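Local coordinates for bile salt hydrolase/transferase (Clostridium perfringens, PDB 2BJF), which hydrolyses the amide bond of glycine- and taurine-conjugated bile salts, releasing the amino acid and the free bile acid, and also acts as a bile acid amine N-acyltransferase, at residues Phe67-Asn72 / Thr276-Cys281; Tyr289-Tyr294 / Gln298-Asp303; Leu13-Arg18 / Ile250-Ile255; Trp144-Ser147 / Ser153-Val156; Ile30-Arg35 / Ile302-Glu307. One frame throughout, in Å; residues are numbered along the deposited sequence. Where two conformers were deposited one is given.

Interaction 1 of 5, residues Phe67-Asn72 / Thr276-Cys281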
# COMPACT_ATOMS: atom_id res chain seq x y z
N PHE A 67 4.11 5.99 -36.83
CA PHE A 67 5.14 5.81 -35.80
C PHE A 67 4.61 5.59 -34.38
O PHE A 67 3.56 6.11 -34.00
CB PHE A 67 6.11 6.99 -35.81
CG PHE A 67 7.04 7.01 -36.98
CD1 PHE A 67 8.32 6.47 -36.87
CD2 PHE A 67 6.64 7.55 -38.19
CE1 PHE A 67 9.18 6.47 -37.96
CE2 PHE A 67 7.50 7.56 -39.29
CZ PHE A 67 8.78 7.02 -39.17
N ALA A 68 5.38 4.83 -33.61
CA ALA A 68 5.13 4.63 -32.18
C ALA A 68 5.97 5.60 -31.35
O ALA A 68 5.51 6.13 -30.34
CB ALA A 68 5.43 3.20 -31.79
N ASP A 69 7.21 5.80 -31.79
CA ASP A 69 8.13 6.78 -31.20
C ASP A 69 9.29 7.02 -32.15
O ASP A 69 9.67 6.13 -32.92
CB ASP A 69 8.65 6.33 -29.82
CG ASP A 69 9.19 4.92 -29.82
OD1 ASP A 69 8.38 3.98 -29.70
OD2 ASP A 69 10.42 4.75 -29.93
N GLY A 70 9.85 8.23 -32.10
CA GLY A 70 10.95 8.58 -32.99
C GLY A 70 11.53 9.95 -32.73
O GLY A 70 11.11 10.65 -31.81
N MET A 71 12.50 10.32 -33.55
CA MET A 71 13.12 11.64 -33.48
C MET A 71 13.44 12.14 -34.88
O MET A 71 13.39 11.38 -35.84
CB MET A 71 14.41 11.58 -32.65
CG MET A 71 15.48 10.69 -33.25
SD MET A 71 16.97 10.59 -32.27
CE MET A 71 17.45 8.93 -32.70
N ASN A 72 13.75 13.43 -34.98
CA ASN A 72 14.28 13.98 -36.22
C ASN A 72 15.75 14.39 -36.11
O ASN A 72 16.35 14.31 -35.03
CB ASN A 72 13.39 15.10 -36.78
CG ASN A 72 13.38 16.36 -35.92
OD1 ASN A 72 14.33 16.65 -35.20
ND2 ASN A 72 12.30 17.12 -36.01
N THR A 276 6.10 -5.60 -21.85
CA THR A 276 6.97 -4.56 -22.38
C THR A 276 7.69 -5.19 -23.57
O THR A 276 8.70 -5.88 -23.41
CB THR A 276 7.96 -4.02 -21.33
OG1 THR A 276 7.22 -3.40 -20.27
CG2 THR A 276 8.91 -3.00 -21.94
N GLN A 277 7.13 -4.95 -24.76
CA GLN A 277 7.63 -5.57 -26.00
C GLN A 277 9.02 -5.06 -26.36
O GLN A 277 9.88 -5.85 -26.78
CB GLN A 277 6.65 -5.32 -27.15
CG GLN A 277 5.26 -5.92 -26.95
CD GLN A 277 5.18 -7.42 -27.22
OE1 GLN A 277 4.19 -8.07 -26.88
NE2 GLN A 277 6.23 -7.99 -27.83
N TYR A 278 9.23 -3.76 -26.21
CA TYR A 278 10.54 -3.14 -26.43
C TYR A 278 10.76 -1.92 -25.56
O TYR A 278 9.82 -1.33 -25.02
CB TYR A 278 10.78 -2.83 -27.92
CG TYR A 278 9.99 -1.67 -28.51
CD1 TYR A 278 10.42 -0.35 -28.35
CD2 TYR A 278 8.85 -1.90 -29.26
CE1 TYR A 278 9.71 0.71 -28.91
CE2 TYR A 278 8.13 -0.85 -29.83
CZ TYR A 278 8.56 0.45 -29.64
OH TYR A 278 7.85 1.49 -30.19
N THR A 279 12.03 -1.55 -25.40
CA THR A 279 12.43 -0.35 -24.70
C THR A 279 13.35 0.44 -25.61
O THR A 279 14.41 -0.06 -26.02
CB THR A 279 13.14 -0.68 -23.37
OG1 THR A 279 12.27 -1.47 -22.55
CG2 THR A 279 13.51 0.60 -22.62
N SER A 280 12.94 1.66 -25.96
CA SER A 280 13.73 2.52 -26.83
C SER A 280 14.33 3.68 -26.06
O SER A 280 13.74 4.17 -25.09
CB SER A 280 12.89 3.03 -28.00
OG SER A 280 11.90 3.94 -27.57
N CYS A 281 15.52 4.10 -26.48
CA CYS A 281 16.20 5.25 -25.90
C CYS A 281 16.92 5.99 -27.01
O CYS A 281 17.85 5.47 -27.62
CB CYS A 281 17.20 4.80 -24.83
SG CYS A 281 18.15 6.15 -24.09
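Asp-69 OD1 is gripped by two groups: Tyr-278 OH donates a hydrogen bond to Asp-69 OD1 (2.6 Å), and NH1 of Arg-18, a deoxycholate-binding residue, forms a salt bridge with it. The tyrosine hydroxyl enters on the syn side of that oxygen, and OD1 lies in the plane of the phenol ring, at its edge. The two side chains come from opposite directions, and the carboxylate is turned 39° from the ring. Ser-280 OG donates to Asp-69 OD2 at 2.9 Å, but from above the carboxylate plane, 58° out of it. Tyr-278 and Ser-280 are alternate members of one strand, so their hydroxyls rise from the same face of the sheet toward the corner at Ala-68 and Asp-69. The contact joins the two stacked antiparallel sheets of the Ntn-hydrolase fold, the carboxylate of Asp-69 reaching from a corner of one to a strand of the other. Asp-69 CG sits between its own backbone N and carbonyl carbon (chi1 50°), which carries the carboxylate toward the strand 276-281. OD2 also accepts from Tyr-289 OH. Three hydroxyls and a guanidinium group surround the buried carboxylate, which probably favours its ionised form. Beside this cluster, Ala-68 CB rests 3.4 Å from Tyr-278 OH and also touches the bound deoxycholate.

Interaction 2 of 5, residues Tyr289-Tyr294 / Gln298-Asp303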
# COMPACT_ATOMS: atom_id res chain seq x y z
N TYR A 289 19.20 5.92 -32.38
CA TYR A 289 18.06 5.21 -31.81
C TYR A 289 18.56 3.89 -31.21
O TYR A 289 18.97 2.99 -31.94
CB TYR A 289 17.01 4.94 -32.91
CG TYR A 289 15.69 4.40 -32.41
CD1 TYR A 289 14.61 5.25 -32.18
CD2 TYR A 289 15.52 3.04 -32.18
CE1 TYR A 289 13.39 4.76 -31.72
CE2 TYR A 289 14.30 2.53 -31.72
CZ TYR A 289 13.25 3.40 -31.50
OH TYR A 289 12.05 2.90 -31.04
N TYR A 290 18.55 3.81 -29.88
CA TYR A 290 18.89 2.58 -29.17
C TYR A 290 17.62 1.86 -28.75
O TYR A 290 16.65 2.50 -28.34
CB TYR A 290 19.71 2.87 -27.91
CG TYR A 290 21.03 3.57 -28.11
CD1 TYR A 290 22.18 2.86 -28.45
CD2 TYR A 290 21.13 4.95 -27.92
CE1 TYR A 290 23.40 3.51 -28.61
CE2 TYR A 290 22.34 5.61 -28.08
CZ TYR A 290 23.47 4.89 -28.43
OH TYR A 290 24.67 5.54 -28.59
N TYR A 291 17.63 0.53 -28.82
CA TYR A 291 16.50 -0.25 -28.33
C TYR A 291 16.88 -1.69 -28.03
O TYR A 291 17.83 -2.23 -28.60
CB TYR A 291 15.32 -0.22 -29.33
CG TYR A 291 15.45 -1.21 -30.46
CD1 TYR A 291 14.72 -2.40 -30.45
CD2 TYR A 291 16.32 -0.98 -31.52
CE1 TYR A 291 14.85 -3.32 -31.48
CE2 TYR A 291 16.46 -1.90 -32.56
CZ TYR A 291 15.71 -3.07 -32.53
OH TYR A 291 15.84 -3.98 -33.55
N ASN A 292 16.14 -2.30 -27.11
CA ASN A 292 16.14 -3.75 -26.97
C ASN A 292 14.69 -4.26 -26.94
O ASN A 292 13.76 -3.46 -27.00
CB ASN A 292 16.95 -4.21 -25.75
CG ASN A 292 16.36 -3.77 -24.41
OD1 ASN A 292 15.26 -3.21 -24.35
ND2 ASN A 292 17.09 -4.03 -23.34
N THR A 293 14.52 -5.58 -26.89
CA THR A 293 13.19 -6.17 -26.95
C THR A 293 12.97 -7.18 -25.82
O THR A 293 13.92 -7.56 -25.13
CB THR A 293 12.92 -6.85 -28.31
OG1 THR A 293 13.83 -7.95 -28.49
CG2 THR A 293 13.10 -5.86 -29.46
N TYR A 294 11.72 -7.61 -25.66
CA TYR A 294 11.39 -8.63 -24.66
C TYR A 294 12.20 -9.91 -24.90
O TYR A 294 12.69 -10.53 -23.95
CB TYR A 294 9.89 -8.94 -24.66
CG TYR A 294 9.44 -9.65 -23.41
CD1 TYR A 294 8.96 -8.93 -22.31
CD2 TYR A 294 9.51 -11.04 -23.30
CE1 TYR A 294 8.56 -9.58 -21.15
CE2 TYR A 294 9.11 -11.70 -22.14
CZ TYR A 294 8.64 -10.95 -21.07
OH TYR A 294 8.25 -11.59 -19.91
N GLN A 298 19.88 -7.43 -25.50
CA GLN A 298 21.02 -6.64 -25.98
C GLN A 298 20.53 -5.39 -26.70
O GLN A 298 19.63 -5.45 -27.55
CB GLN A 298 21.97 -7.43 -26.89
CG GLN A 298 23.25 -6.63 -27.17
CD GLN A 298 24.18 -7.23 -28.21
OE1 GLN A 298 23.75 -7.90 -29.15
NE2 GLN A 298 25.47 -6.95 -28.06
N ILE A 299 21.13 -4.26 -26.34
CA ILE A 299 20.81 -2.97 -26.95
C ILE A 299 21.35 -2.90 -28.37
O ILE A 299 22.53 -3.17 -28.62
CB ILE A 299 21.34 -1.80 -26.08
CG1 ILE A 299 20.60 -1.76 -24.74
CG2 ILE A 299 21.22 -0.46 -26.82
CD1 ILE A 299 21.31 -0.96 -23.66
N ASN A 300 20.46 -2.55 -29.31
CA ASN A 300 20.82 -2.33 -30.71
C ASN A 300 20.81 -0.84 -31.02
O ASN A 300 19.98 -0.11 -30.49
CB ASN A 300 19.84 -3.05 -31.63
CG ASN A 300 19.65 -4.50 -31.26
OD1 ASN A 300 20.53 -5.33 -31.48
ND2 ASN A 300 18.50 -4.82 -30.70
N ALA A 301 21.72 -0.41 -31.89
CA ALA A 301 21.86 1.00 -32.23
C ALA A 301 21.72 1.26 -33.72
O ALA A 301 22.36 0.59 -34.53
CB ALA A 301 23.19 1.54 -31.72
N ILE A 302 20.87 2.22 -34.07
CA ILE A 302 20.75 2.71 -35.45
C ILE A 302 20.99 4.21 -35.45
O ILE A 302 20.26 4.97 -34.79
CB ILE A 302 19.37 2.35 -36.06
CG1 ILE A 302 19.23 0.83 -36.20
CG2 ILE A 302 19.19 3.02 -37.43
CD1 ILE A 302 17.83 0.30 -36.06
N ASP A 303 22.02 4.63 -36.17
CA ASP A 303 22.44 6.03 -36.23
C ASP A 303 21.90 6.65 -37.52
O ASP A 303 22.33 6.29 -38.62
CB ASP A 303 23.98 6.11 -36.19
CG ASP A 303 24.50 7.53 -36.06
OD1 ASP A 303 23.76 8.50 -36.34
OD2 ASP A 303 25.69 7.68 -35.68
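Tyr-291 and Asn-300 face each other as a hydrogen-bonded antiparallel pair, and their side chains cross with ring and amide planes 49° apart. Asn-300 ND2 lies 3.8 Å above one face of the Tyr-291 ring, displaced toward its rim, while Asn-300 CB packs 3.7 Å from Tyr-291 CE2. With chi1 83°, Tyr-291 swings its ring over the neighbouring strand. One backbone bond of this pair is short and almost straight: Asn-300 N to Tyr-291 O, 2.7 Å and 179°. On the other face of this hairpin, Tyr-290 CD1 meets Ala-301 CB at 3.7 Å, and Tyr-290 CB meets Ile-299 CG2 at 3.8 Å. Tyr-289 pairs with Ile-302 through two backbone bonds, but its ring leads away, to Asp-69. The strand 300-303 is the last of its sheet within the chain, yet Asn-300 and Ala-301 continue it as a parallel ladder with a strand of the second subunit. Asn-300 ND2 makes a weak bond, 3.4 Å, to Tyr-291 O; Asn-300 OD1 accepts from Asn-326 of the second subunit, and Tyr-291 OH is hydrogen-bonded to the backbone N of Asn-320. One buried amide therefore serves both the hairpin and the subunit interface.

Interaction 3 of 5, residues Leu13-Arg18 / Ile250-Ile255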
# COMPACT_ATOMS: atom_id res chain seq x y z
N LEU A 13 24.16 15.29 -22.61
CA LEU A 13 23.35 14.78 -23.72
C LEU A 13 21.95 14.44 -23.23
O LEU A 13 21.75 14.18 -22.04
CB LEU A 13 24.01 13.57 -24.37
CG LEU A 13 25.39 13.76 -25.02
CD1 LEU A 13 25.91 12.43 -25.56
CD2 LEU A 13 25.37 14.81 -26.12
N HIS A 14 20.99 14.44 -24.14
CA HIS A 14 19.60 14.24 -23.78
C HIS A 14 19.02 12.95 -24.34
O HIS A 14 18.95 12.75 -25.55
CB HIS A 14 18.75 15.45 -24.18
CG HIS A 14 19.10 16.69 -23.42
ND1 HIS A 14 20.13 17.52 -23.79
CD2 HIS A 14 18.57 17.22 -22.29
CE1 HIS A 14 20.22 18.52 -22.93
NE2 HIS A 14 19.28 18.37 -22.01
N LEU A 15 18.63 12.06 -23.43
CA LEU A 15 18.01 10.79 -23.78
C LEU A 15 16.50 10.89 -23.66
O LEU A 15 15.99 11.48 -22.70
CB LEU A 15 18.54 9.66 -22.89
CG LEU A 15 20.04 9.41 -22.78
CD1 LEU A 15 20.31 8.32 -21.76
CD2 LEU A 15 20.68 9.06 -24.13
N PHE A 16 15.80 10.33 -24.63
CA PHE A 16 14.34 10.29 -24.62
C PHE A 16 13.87 8.98 -25.25
O PHE A 16 14.35 8.58 -26.30
CB PHE A 16 13.76 11.49 -25.38
CG PHE A 16 12.27 11.43 -25.56
CD1 PHE A 16 11.41 11.57 -24.46
CD2 PHE A 16 11.71 11.22 -26.82
CE1 PHE A 16 10.03 11.50 -24.63
CE2 PHE A 16 10.33 11.15 -26.99
CZ PHE A 16 9.49 11.30 -25.89
N GLY A 17 12.92 8.32 -24.59
CA GLY A 17 12.43 7.04 -25.07
C GLY A 17 11.28 6.49 -24.24
O GLY A 17 10.65 7.22 -23.47
N ARG A 18 11.02 5.20 -24.40
CA ARG A 18 9.82 4.60 -23.83
C ARG A 18 9.84 3.08 -23.73
O ARG A 18 10.54 2.40 -24.48
CB ARG A 18 8.58 5.03 -24.64
CG ARG A 18 8.64 4.68 -26.14
CD ARG A 18 7.99 3.33 -26.46
NE ARG A 18 6.57 3.30 -26.13
CZ ARG A 18 5.61 3.85 -26.88
NH1 ARG A 18 5.90 4.47 -28.01
NH2 ARG A 18 4.34 3.77 -26.48
N ILE A 250 22.90 3.14 -20.01
CA ILE A 250 22.35 1.98 -19.32
C ILE A 250 21.40 2.35 -18.16
O ILE A 250 20.47 1.61 -17.86
CB ILE A 250 23.46 0.97 -18.86
CG1 ILE A 250 22.87 -0.43 -18.62
CG2 ILE A 250 24.21 1.48 -17.63
CD1 ILE A 250 22.29 -1.09 -19.87
N GLU A 251 21.64 3.51 -17.54
CA GLU A 251 20.80 3.99 -16.44
C GLU A 251 19.35 4.20 -16.87
O GLU A 251 18.41 3.94 -16.11
CB GLU A 251 21.36 5.29 -15.85
CG GLU A 251 22.76 5.19 -15.25
CD GLU A 251 22.85 4.31 -14.01
OE1 GLU A 251 21.82 3.76 -13.56
OE2 GLU A 251 23.97 4.16 -13.48
N PHE A 252 19.17 4.67 -18.11
CA PHE A 252 17.86 4.84 -18.73
C PHE A 252 17.09 3.52 -18.71
O PHE A 252 15.92 3.48 -18.33
CB PHE A 252 18.04 5.35 -20.16
CG PHE A 252 16.77 5.80 -20.83
CD1 PHE A 252 16.42 7.14 -20.84
CD2 PHE A 252 15.95 4.88 -21.48
CE1 PHE A 252 15.25 7.57 -21.46
CE2 PHE A 252 14.78 5.30 -22.11
CZ PHE A 252 14.43 6.64 -22.10
N PHE A 253 17.77 2.44 -19.09
CA PHE A 253 17.16 1.12 -19.14
C PHE A 253 16.86 0.56 -17.74
O PHE A 253 15.84 -0.09 -17.54
CB PHE A 253 18.02 0.15 -19.95
CG PHE A 253 17.97 0.41 -21.44
CD1 PHE A 253 17.11 -0.34 -22.25
CD2 PHE A 253 18.75 1.40 -22.02
CE1 PHE A 253 17.04 -0.10 -23.62
CE2 PHE A 253 18.69 1.65 -23.39
CZ PHE A 253 17.83 0.90 -24.19
N HIS A 254 17.75 0.84 -16.79
CA HIS A 254 17.52 0.43 -15.40
C HIS A 254 16.25 1.04 -14.82
O HIS A 254 15.48 0.35 -14.14
CB HIS A 254 18.73 0.76 -14.52
CG HIS A 254 19.86 -0.20 -14.68
ND1 HIS A 254 19.81 -1.50 -14.21
CD2 HIS A 254 21.08 -0.05 -15.25
CE1 HIS A 254 20.95 -2.11 -14.49
NE2 HIS A 254 21.73 -1.26 -15.12
N ILE A 255 16.02 2.32 -15.10
CA ILE A 255 14.81 3.01 -14.65
C ILE A 255 13.56 2.36 -15.25
O ILE A 255 12.63 1.99 -14.53
CB ILE A 255 14.85 4.53 -14.96
CG1 ILE A 255 15.95 5.21 -14.14
CG2 ILE A 255 13.50 5.18 -14.66
CD1 ILE A 255 16.25 6.65 -14.57
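Phe-252 is the residue that reaches from the helix to the strand, and Leu-15 and Gly-17 receive it. The ring projects from the helix with CG anti to the backbone N (chi1 -170°), which sends its far end, CZ, to the strand backbone. There CZ stands 3.4 Å from Gly-17 N and 3.6 Å from Gly-17 CA, and the carbonyl carbon of Gly-17 lies in the ring plane, at the edge. Gly-17 presents no side chain on the side facing the helix, so the ring can approach the main chain this closely. Nearer the root of the ring, Leu-15 and Phe-252 lie alongside each other, pointing opposite ways: Leu-15 CB touches Phe-252 CD1 at 3.9 Å, and Leu-15 CD1 reaches Phe-252 CB at 4.1 Å. No hydrogen bond links the two segments; the contact is van der Waals packing of a ring against an apolar side chain and the main chain. It is part of the alpha-beta-beta-alpha sandwich of the Ntn hydrolases, where helices cover the outer face of each of two stacked sheets; the axes of the strand and the helix run 10.0 Å apart at 34°. Leu-5 and Cys-281, from strands on either side of 14-18, also touch Phe-252. Phe-16 and Arg-18 project from the face turned away from the helix. Arg-18 there bonds to Gly-80 O. Elsewhere on the helix, Glu-251 forms a salt bridge with Arg-263 and a hydrogen bond with Tyr-294 of the second subunit, and His-254 bonds to and stacks on the same tyrosine.

Interaction 4 of 5, residues Trp144-Ser147 / Ser153-Val156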
# COMPACT_ATOMS: atom_id res chain seq x y z
N TRP A 144 0.65 12.04 -26.32
CA TRP A 144 2.03 12.14 -26.78
C TRP A 144 2.94 12.89 -25.82
O TRP A 144 2.52 13.86 -25.19
CB TRP A 144 2.08 12.81 -28.16
CG TRP A 144 1.37 12.04 -29.24
CD1 TRP A 144 1.92 11.16 -30.13
CD2 TRP A 144 -0.03 12.09 -29.54
NE1 TRP A 144 0.95 10.66 -30.97
CE2 TRP A 144 -0.25 11.21 -30.63
CE3 TRP A 144 -1.12 12.79 -29.01
CZ2 TRP A 144 -1.52 11.01 -31.19
CZ3 TRP A 144 -2.38 12.59 -29.56
CH2 TRP A 144 -2.57 11.71 -30.64
N MET A 145 4.18 12.43 -25.73
CA MET A 145 5.24 13.18 -25.06
C MET A 145 6.24 13.66 -26.10
O MET A 145 6.65 12.90 -26.98
CB MET A 145 5.94 12.32 -24.00
CG MET A 145 6.96 13.08 -23.17
SD MET A 145 7.56 12.11 -21.77
CE MET A 145 8.91 13.14 -21.20
N ILE A 146 6.62 14.93 -26.00
CA ILE A 146 7.54 15.56 -26.94
C ILE A 146 8.69 16.19 -26.15
O ILE A 146 8.45 16.86 -25.14
CB ILE A 146 6.83 16.63 -27.82
CG1 ILE A 146 5.66 16.00 -28.59
CG2 ILE A 146 7.81 17.28 -28.80
CD1 ILE A 146 4.70 17.01 -29.21
N SER A 147 9.92 15.95 -26.59
CA SER A 147 11.11 16.39 -25.87
C SER A 147 12.22 16.73 -26.86
O SER A 147 12.28 16.16 -27.95
CB SER A 147 11.57 15.30 -24.90
OG SER A 147 12.43 15.83 -23.91
N SER A 153 10.33 19.23 -21.99
CA SER A 153 9.37 18.22 -22.39
C SER A 153 7.94 18.74 -22.27
O SER A 153 7.63 19.51 -21.35
CB SER A 153 9.52 16.95 -21.55
OG SER A 153 10.77 16.32 -21.78
N ILE A 154 7.08 18.33 -23.20
CA ILE A 154 5.65 18.64 -23.14
C ILE A 154 4.80 17.38 -23.30
O ILE A 154 5.26 16.36 -23.82
CB ILE A 154 5.22 19.72 -24.17
CG1 ILE A 154 5.63 19.33 -25.59
CG2 ILE A 154 5.78 21.10 -23.78
CD1 ILE A 154 4.94 20.15 -26.69
N VAL A 155 3.56 17.46 -22.83
CA VAL A 155 2.59 16.37 -22.96
C VAL A 155 1.37 16.89 -23.71
O VAL A 155 0.83 17.95 -23.37
CB VAL A 155 2.19 15.79 -21.58
CG1 VAL A 155 1.04 14.78 -21.71
CG2 VAL A 155 3.39 15.14 -20.91
N VAL A 156 0.95 16.15 -24.73
CA VAL A 156 -0.18 16.54 -25.57
C VAL A 156 -1.35 15.58 -25.38
O VAL A 156 -1.24 14.39 -25.65
CB VAL A 156 0.21 16.58 -27.07
CG1 VAL A 156 -0.96 17.05 -27.92
CG2 VAL A 156 1.42 17.49 -27.28
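Trp-144 to Ser-147 and Ser-153 to Val-156 run antiparallel in strict register, with axes 4.7 Å apart and four nearly straight backbone bonds joining the pairs Trp-144/Val-156 and Ile-146/Ile-154. The shorter bonds include Val-156 N to Trp-144 O, 2.8 Å at 171°. At the turn end, Ser-147 OG and Ser-153 OG approach to 2.7 Å and share a hydrogen bond across a non-hydrogen-bonded pair. Ser-147 OG stands anti to its backbone N (chi1 -162°), a position that brings it toward its opposite number, and Ser-147 OG is also hydrogen-bonded to Lys-152 O in the connecting turn. On the same face the extended Met-145 chain runs alongside its neighbour strand until CE lies 3.7 Å from Ser-153 OG. The other face is apolar. Ile-146 and Ile-154 lie side by side and point the same way, CB against CG1 at 3.7 Å, while Ile-146 CD1 reaches diagonally to Val-156 CG2 at 3.8 Å. Trp-144 turns its indole so that Val-156 O meets the ring at its edge, near CE3. This hairpin lies within the larger antiparallel sheet, between strands 77-82 and 163-167. The helix 116-123 rests on its isoleucine and valine face, with Val-119 on Ile-146 and Leu-123 on Val-156, while the Met-145 and serine face turns to Ala-6 of the strand 3-8 in the opposing sheet.

Interaction 5 of 5, residues Ile30-Arg35 / Ile302-Glu307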
# COMPACT_ATOMS: atom_id res chain seq x y z
N ILE A 30 12.25 -0.46 -37.52
CA ILE A 30 12.82 0.87 -37.32
C ILE A 30 12.87 1.54 -38.68
O ILE A 30 13.51 1.05 -39.61
CB ILE A 30 14.21 0.82 -36.64
CG1 ILE A 30 14.14 0.12 -35.28
CG2 ILE A 30 14.76 2.23 -36.45
CD1 ILE A 30 14.23 -1.40 -35.33
N ILE A 31 12.15 2.66 -38.80
CA ILE A 31 11.93 3.33 -40.08
C ILE A 31 12.71 4.64 -40.18
O ILE A 31 12.62 5.49 -39.29
CB ILE A 31 10.42 3.61 -40.31
CG1 ILE A 31 9.61 2.31 -40.25
CG2 ILE A 31 10.19 4.33 -41.64
CD1 ILE A 31 8.11 2.51 -40.19
N PHE A 32 13.48 4.77 -41.26
CA PHE A 32 14.17 6.01 -41.59
C PHE A 32 13.51 6.67 -42.80
O PHE A 32 13.32 6.03 -43.83
CB PHE A 32 15.66 5.75 -41.88
CG PHE A 32 16.39 6.95 -42.43
CD1 PHE A 32 16.85 7.96 -41.57
CD2 PHE A 32 16.62 7.08 -43.80
CE1 PHE A 32 17.52 9.07 -42.07
CE2 PHE A 32 17.29 8.19 -44.31
CZ PHE A 32 17.74 9.19 -43.44
N ILE A 33 13.17 7.95 -42.65
CA ILE A 33 12.63 8.74 -43.75
C ILE A 33 13.54 9.95 -43.99
O ILE A 33 13.77 10.75 -43.08
CB ILE A 33 11.18 9.23 -43.48
CG1 ILE A 33 10.29 8.07 -43.01
CG2 ILE A 33 10.60 9.90 -44.73
CD1 ILE A 33 8.90 8.50 -42.54
N PRO A 34 14.08 10.08 -45.22
CA PRO A 34 14.96 11.21 -45.54
C PRO A 34 14.20 12.52 -45.71
O PRO A 34 12.96 12.53 -45.67
CB PRO A 34 15.59 10.79 -46.87
CG PRO A 34 14.58 9.90 -47.50
CD PRO A 34 13.90 9.18 -46.37
N ARG A 35 14.94 13.62 -45.89
CA ARG A 35 14.35 14.94 -46.16
C ARG A 35 13.61 14.94 -47.49
O ARG A 35 13.94 14.16 -48.39
CB ARG A 35 15.44 16.01 -46.22
CG ARG A 35 16.26 16.20 -44.97
CD ARG A 35 17.57 16.89 -45.33
NE ARG A 35 18.43 17.14 -44.17
CZ ARG A 35 19.72 17.45 -44.25
NH1 ARG A 35 20.33 17.54 -45.42
NH2 ARG A 35 20.41 17.67 -43.13
N ILE A 302 20.87 2.22 -34.07
CA ILE A 302 20.75 2.71 -35.45
C ILE A 302 20.99 4.21 -35.45
O ILE A 302 20.26 4.97 -34.79
CB ILE A 302 19.37 2.35 -36.06
CG1 ILE A 302 19.23 0.83 -36.20
CG2 ILE A 302 19.19 3.02 -37.43
CD1 ILE A 302 17.83 0.30 -36.06
N ASP A 303 22.02 4.63 -36.17
CA ASP A 303 22.44 6.03 -36.23
C ASP A 303 21.90 6.65 -37.52
O ASP A 303 22.33 6.29 -38.62
CB ASP A 303 23.98 6.11 -36.19
CG ASP A 303 24.50 7.53 -36.06
OD1 ASP A 303 23.76 8.50 -36.34
OD2 ASP A 303 25.69 7.68 -35.68
N MET A 304 20.95 7.58 -37.37
CA MET A 304 20.33 8.22 -38.54
C MET A 304 21.33 9.06 -39.34
O MET A 304 21.17 9.23 -40.55
CB MET A 304 19.11 9.05 -38.13
CG MET A 304 19.42 10.41 -37.49
SD MET A 304 17.95 11.30 -36.96
CE MET A 304 17.09 11.53 -38.52
N ASN A 305 22.35 9.57 -38.66
CA ASN A 305 23.36 10.42 -39.30
C ASN A 305 24.35 9.67 -40.18
O ASN A 305 25.11 10.28 -40.93
CB ASN A 305 24.08 11.26 -38.24
CG ASN A 305 23.20 12.36 -37.68
OD1 ASN A 305 22.76 13.25 -38.40
ND2 ASN A 305 22.95 12.30 -36.37
N LYS A 306 24.32 8.34 -40.09
CA LYS A 306 25.11 7.49 -40.98
C LYS A 306 24.38 7.28 -42.31
O LYS A 306 25.01 6.97 -43.32
CB LYS A 306 25.43 6.15 -40.31
CG LYS A 306 26.36 6.28 -39.11
CD LYS A 306 26.84 4.93 -38.60
CE LYS A 306 28.05 4.44 -39.37
NZ LYS A 306 28.45 3.08 -38.93
N GLU A 307 23.06 7.47 -42.30
CA GLU A 307 22.25 7.37 -43.51
C GLU A 307 22.30 8.66 -44.32
O GLU A 307 22.72 9.71 -43.81
CB GLU A 307 20.80 7.02 -43.16
CG GLU A 307 20.61 5.73 -42.35
CD GLU A 307 21.09 4.48 -43.07
OE1 GLU A 307 20.97 4.40 -44.31
OE2 GLU A 307 21.59 3.56 -42.38
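The tight part of this contact begins with a branched-chain pair: Ile-302 CD1 pushes into the side of Ile-30, lying 3.6 Å from CG2, 3.7 Å from CB and 3.8 Å from CG1 of Ile-30. A single methyl group thus touches most of the Ile-30 side chain. With chi1 -59°, Ile-30 turns CG1 beside its backbone N and CG2 anti to it; the methyl touches both branches. Phe-32 is held as closely. Its ring receives Glu-307 CB over one face, 3.9 Å from the centroid and 16° off the ring normal, a CH-pi contact in which the methylene, not the carboxylate, does the touching. The Glu-307 chain then bends at chi2 (-62°), carrying the acid away to Tyr-317 OH and to Asn-329 of the second subunit. Met-304 comes less close, its O 4.0 Å and its CB 4.2 Å from Phe-32 CE1. No hydrogen bond crosses between the segments. Toward solvent the chain leaves the strand through an Asx turn, Asp-303 OD1 accepting from Asn-305 N at 2.9 Å, and a short helical-type bend exposes Asn-305 and Lys-306. Lys-306 forms a salt bridge there with the C-terminal carboxylate of Asn-329 of the second subunit. The strand 29-33 lies between 54-61 and 315-318 in one sheet, whereas 300-303 ends the other within this chain; Leu-55 of the strand 54-61 packs on Ile-30, Phe-32, Ile-302 and Met-304, so that it touches both segments of the contact.

How the interactions relate
Interaction 1 lies nearest the centre of the chain and is the polar one: its buried acid ties Arg-18 of interaction 3 and Tyr-289 of interaction 2 into one network beside the bile acid pocket. Interactions 2 and 4 are hairpins in different sheets, both ruled by backbone bonds, but only 2 continues into a second subunit. Interactions 1 and 5 join the two sheets, by hydroxyl-carboxylate bonds in the middle and apolar packing at the periphery, where 5 shares Ile-302 and Asp-303 with 2. Interaction 3 instead lays a helix on a sheet; Phe-16 of its strand meets the hairpin of 4 from the other side.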